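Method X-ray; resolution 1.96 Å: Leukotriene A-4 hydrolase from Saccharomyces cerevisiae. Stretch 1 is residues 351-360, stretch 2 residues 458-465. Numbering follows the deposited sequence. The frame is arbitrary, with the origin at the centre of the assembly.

Stretch 1, residues 351-360: GWSDLQNSID
Stretch 2, residues 458-465: PGMPPRPH

Residues 351-360 are one run of α-helix that begins earlier in the chain. Here phi runs from -57° to -75° and psi from -32° to -49°. The i to i-4 backbone hydrogen bonds are regular, from Leu355 N to Gly351 O at 2.8 Å through Asp360 N to Gln356 O at 2.8 Å. Residues 458-465 form no regular helix or strand. Most of this segment is extended, with phi between -60° and -101° and psi from 81° to 179°. Gly459 is the exception at 94/-176. A CB at these angles would be jammed against the carbonyl O of Pro458, so the backbone itself calls for glycine.

The loop runs along the helix in the reverse direction. Ile359 CA lies 6.8 Å from Gly459 CA, Gln356 CA 7.0 Å from Met460 CA, and Trp352 CA 8.5 Å from Arg463 CA. The gap therefore widens toward Trp352, where the large indole fills it. Trp352, Leu355 and Ile359 point their CA-to-CB bonds toward the loop. Their spacing of three and four residues places them along one side of the helix. Ser353 and Asn357 point away. The contact buries 438 Å², summed over both sides.

No hydrogen bond crosses between the stretches. The contact rests on apolar packing and on the indole ring. Within the helix, Gln356 NE2 donates to Asp360 OD1 at 2.8 Å, one helical turn on. Gln356 is t at chi1 and p at chi2, and its OE1 comes 3.6 Å from Met460 CG, a van der Waals contact.

The aromatic contacts centre on Trp352, with chi1 t and chi2 -97°. Its six-membered ring is held between two aliphatic groups. Met460 CE sits over one face, 3.5 Å from the centroid of that ring and 20° off the normal. Arg463 CG sits over the opposite face, 4.0 Å from the same centroid and 25° off the normal. Both are CH-pi contacts, in which C-H groups meet the pi cloud; the Met460 methyl is polarised by its sulfur. Met460 is m at chi1, chi2 and chi3, which brings its methyl to the indole; CE is 3.3 Å from Trp352 CZ2. Arg463 is t, t, p at chi1 to chi3, so the first part of its chain lies along the ring. At the ring edge, Pro461 O approaches Trp352 CH2 at 3.3 Å, setting a carbonyl oxygen near the electropositive ring hydrogens.

Most of the remaining contacts join apolar side chains. Pro461 CG is 4.0 Å from Trp352 CZ3, and Pro464 CD is 3.8 Å from the same CZ3 atom. Leu355 (t, p) places CG 3.8 Å from Met460 SD and CD2 3.9 Å from Pro461 CD. Ile359 (m, t) reaches Met460 SD with CD1 at 3.7 Å. Ile359 CD1 also lies 3.7 Å from Gly459 C, against bare backbone. Met460 thus touches Trp352, Leu355, Gln356 and Ile359, linking successive turns of the helix.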

# COMPACT_ATOMS: atom_id res chain seq x y z
N GLY A 351 -5.67 14.03 -2.48
CA GLY A 351 -5.06 13.13 -3.46
C GLY A 351 -4.53 13.86 -4.69
O GLY A 351 -3.48 13.51 -5.24
N TRP A 352 -5.25 14.89 -5.13
CA TRP A 352 -4.80 15.70 -6.25
C TRP A 352 -3.46 16.37 -5.95
O TRP A 352 -2.57 16.36 -6.79
CB TRP A 352 -5.86 16.76 -6.63
CG TRP A 352 -5.46 17.58 -7.83
CD1 TRP A 352 -4.87 18.82 -7.84
CD2 TRP A 352 -5.61 17.20 -9.21
NE1 TRP A 352 -4.67 19.23 -9.13
CE2 TRP A 352 -5.11 18.26 -9.99
CE3 TRP A 352 -6.13 16.07 -9.85
CZ2 TRP A 352 -5.10 18.22 -11.38
CZ3 TRP A 352 -6.12 16.03 -11.23
CH2 TRP A 352 -5.62 17.10 -11.98
N SER A 353 -3.32 16.94 -4.76
CA SER A 353 -2.06 17.56 -4.40
C SER A 353 -0.94 16.53 -4.19
O SER A 353 0.20 16.82 -4.49
CB SER A 353 -2.19 18.47 -3.17
OG SER A 353 -2.13 17.71 -1.98
N ASP A 354 -1.27 15.35 -3.66
CA ASP A 354 -0.32 14.23 -3.63
C ASP A 354 0.16 13.83 -5.04
O ASP A 354 1.36 13.58 -5.26
CB ASP A 354 -0.94 13.01 -2.95
CG ASP A 354 -1.08 13.17 -1.43
OD1 ASP A 354 -0.46 14.08 -0.85
OD2 ASP A 354 -1.82 12.37 -0.81
N LEU A 355 -0.76 13.76 -5.99
CA LEU A 355 -0.39 13.46 -7.38
C LEU A 355 0.58 14.51 -7.92
O LEU A 355 1.62 14.19 -8.53
CB LEU A 355 -1.64 13.40 -8.27
CG LEU A 355 -1.44 12.97 -9.74
CD1 LEU A 355 -0.71 11.62 -9.80
CD2 LEU A 355 -2.75 12.90 -10.50
N GLN A 356 0.23 15.77 -7.73
CA GLN A 356 1.07 16.86 -8.22
C GLN A 356 2.47 16.77 -7.67
O GLN A 356 3.44 16.87 -8.41
CB GLN A 356 0.47 18.22 -7.84
CG GLN A 356 1.22 19.40 -8.41
CD GLN A 356 1.06 19.51 -9.91
OE1 GLN A 356 0.01 19.92 -10.40
NE2 GLN A 356 2.10 19.15 -10.65
N ASN A 357 2.57 16.59 -6.36
CA ASN A 357 3.87 16.50 -5.73
C ASN A 357 4.68 15.33 -6.27
O ASN A 357 5.87 15.44 -6.52
CB ASN A 357 3.71 16.39 -4.21
CG ASN A 357 3.07 17.61 -3.60
OD1 ASN A 357 3.06 18.69 -4.20
ND2 ASN A 357 2.53 17.46 -2.40
N SER A 358 4.01 14.20 -6.46
CA SER A 358 4.67 12.99 -6.92
C SER A 358 5.25 13.16 -8.32
O SER A 358 6.36 12.71 -8.61
CB SER A 358 3.68 11.82 -6.87
OG SER A 358 4.23 10.68 -7.50
N ILE A 359 4.49 13.82 -9.19
CA ILE A 359 4.94 14.04 -10.55
C ILE A 359 6.01 15.14 -10.60
O ILE A 359 6.99 15.03 -11.34
CB ILE A 359 3.77 14.40 -11.49
CG1 ILE A 359 2.84 13.19 -11.68
CG2 ILE A 359 4.29 14.88 -12.83
CD1 ILE A 359 1.62 13.51 -12.51
N ASP A 360 5.83 16.19 -9.79
CA ASP A 360 6.81 17.27 -9.70
C ASP A 360 8.16 16.78 -9.15
O ASP A 360 9.21 17.30 -9.51
CB ASP A 360 6.30 18.42 -8.81
CG ASP A 360 5.23 19.25 -9.49
OD1 ASP A 360 4.89 18.95 -10.65
OD2 ASP A 360 4.72 20.21 -8.86
N PRO A 458 1.99 11.40 -20.28
CA PRO A 458 2.57 11.85 -19.00
C PRO A 458 1.94 13.12 -18.41
O PRO A 458 1.25 13.85 -19.12
CB PRO A 458 4.03 12.14 -19.37
CG PRO A 458 4.01 12.43 -20.85
CD PRO A 458 2.95 11.51 -21.39
N GLY A 459 2.17 13.37 -17.13
CA GLY A 459 1.71 14.61 -16.50
C GLY A 459 0.36 14.52 -15.81
O GLY A 459 -0.23 13.44 -15.72
N MET A 460 -0.13 15.65 -15.30
CA MET A 460 -1.43 15.71 -14.62
C MET A 460 -2.55 15.54 -15.63
O MET A 460 -2.50 16.11 -16.71
CB MET A 460 -1.61 17.05 -13.91
CG MET A 460 -0.55 17.35 -12.89
SD MET A 460 -0.69 16.23 -11.49
CE MET A 460 -2.18 16.84 -10.69
N PRO A 461 -3.57 14.77 -15.28
CA PRO A 461 -4.70 14.74 -16.20
C PRO A 461 -5.52 16.03 -16.07
O PRO A 461 -5.19 16.87 -15.24
CB PRO A 461 -5.51 13.55 -15.69
CG PRO A 461 -5.24 13.52 -14.23
CD PRO A 461 -3.88 14.10 -14.01
N PRO A 462 -6.58 16.18 -16.87
CA PRO A 462 -7.42 17.36 -16.70
C PRO A 462 -8.01 17.41 -15.29
O PRO A 462 -8.39 16.36 -14.76
CB PRO A 462 -8.54 17.13 -17.73
CG PRO A 462 -7.93 16.28 -18.77
CD PRO A 462 -7.01 15.35 -18.01
N ARG A 463 -8.12 18.60 -14.72
CA ARG A 463 -8.52 18.74 -13.31
C ARG A 463 -10.03 18.76 -13.13
O ARG A 463 -10.74 19.59 -13.72
CB ARG A 463 -7.92 20.00 -12.69
CG ARG A 463 -8.23 20.12 -11.19
CD ARG A 463 -7.48 21.29 -10.60
NE ARG A 463 -8.01 22.55 -11.11
CZ ARG A 463 -7.40 23.73 -10.97
NH1 ARG A 463 -6.22 23.80 -10.38
NH2 ARG A 463 -7.97 24.83 -11.45
N PRO A 464 -10.54 17.87 -12.29
CA PRO A 464 -12.00 17.88 -12.09
C PRO A 464 -12.44 19.02 -11.17
O PRO A 464 -11.61 19.70 -10.58
CB PRO A 464 -12.26 16.53 -11.42
CG PRO A 464 -10.97 16.19 -10.73
CD PRO A 464 -9.85 16.81 -11.51
N HIS A 465 -13.75 19.22 -11.06
CA HIS A 465 -14.28 20.28 -10.21
C HIS A 465 -14.78 19.71 -8.89
O HIS A 465 -15.97 19.49 -8.71
CB HIS A 465 -15.40 21.03 -10.92
CG HIS A 465 -14.98 21.63 -12.23
ND1 HIS A 465 -15.11 20.96 -13.43
CD2 HIS A 465 -14.42 22.82 -12.53
CE1 HIS A 465 -14.66 21.72 -14.41
NE2 HIS A 465 -14.23 22.86 -13.89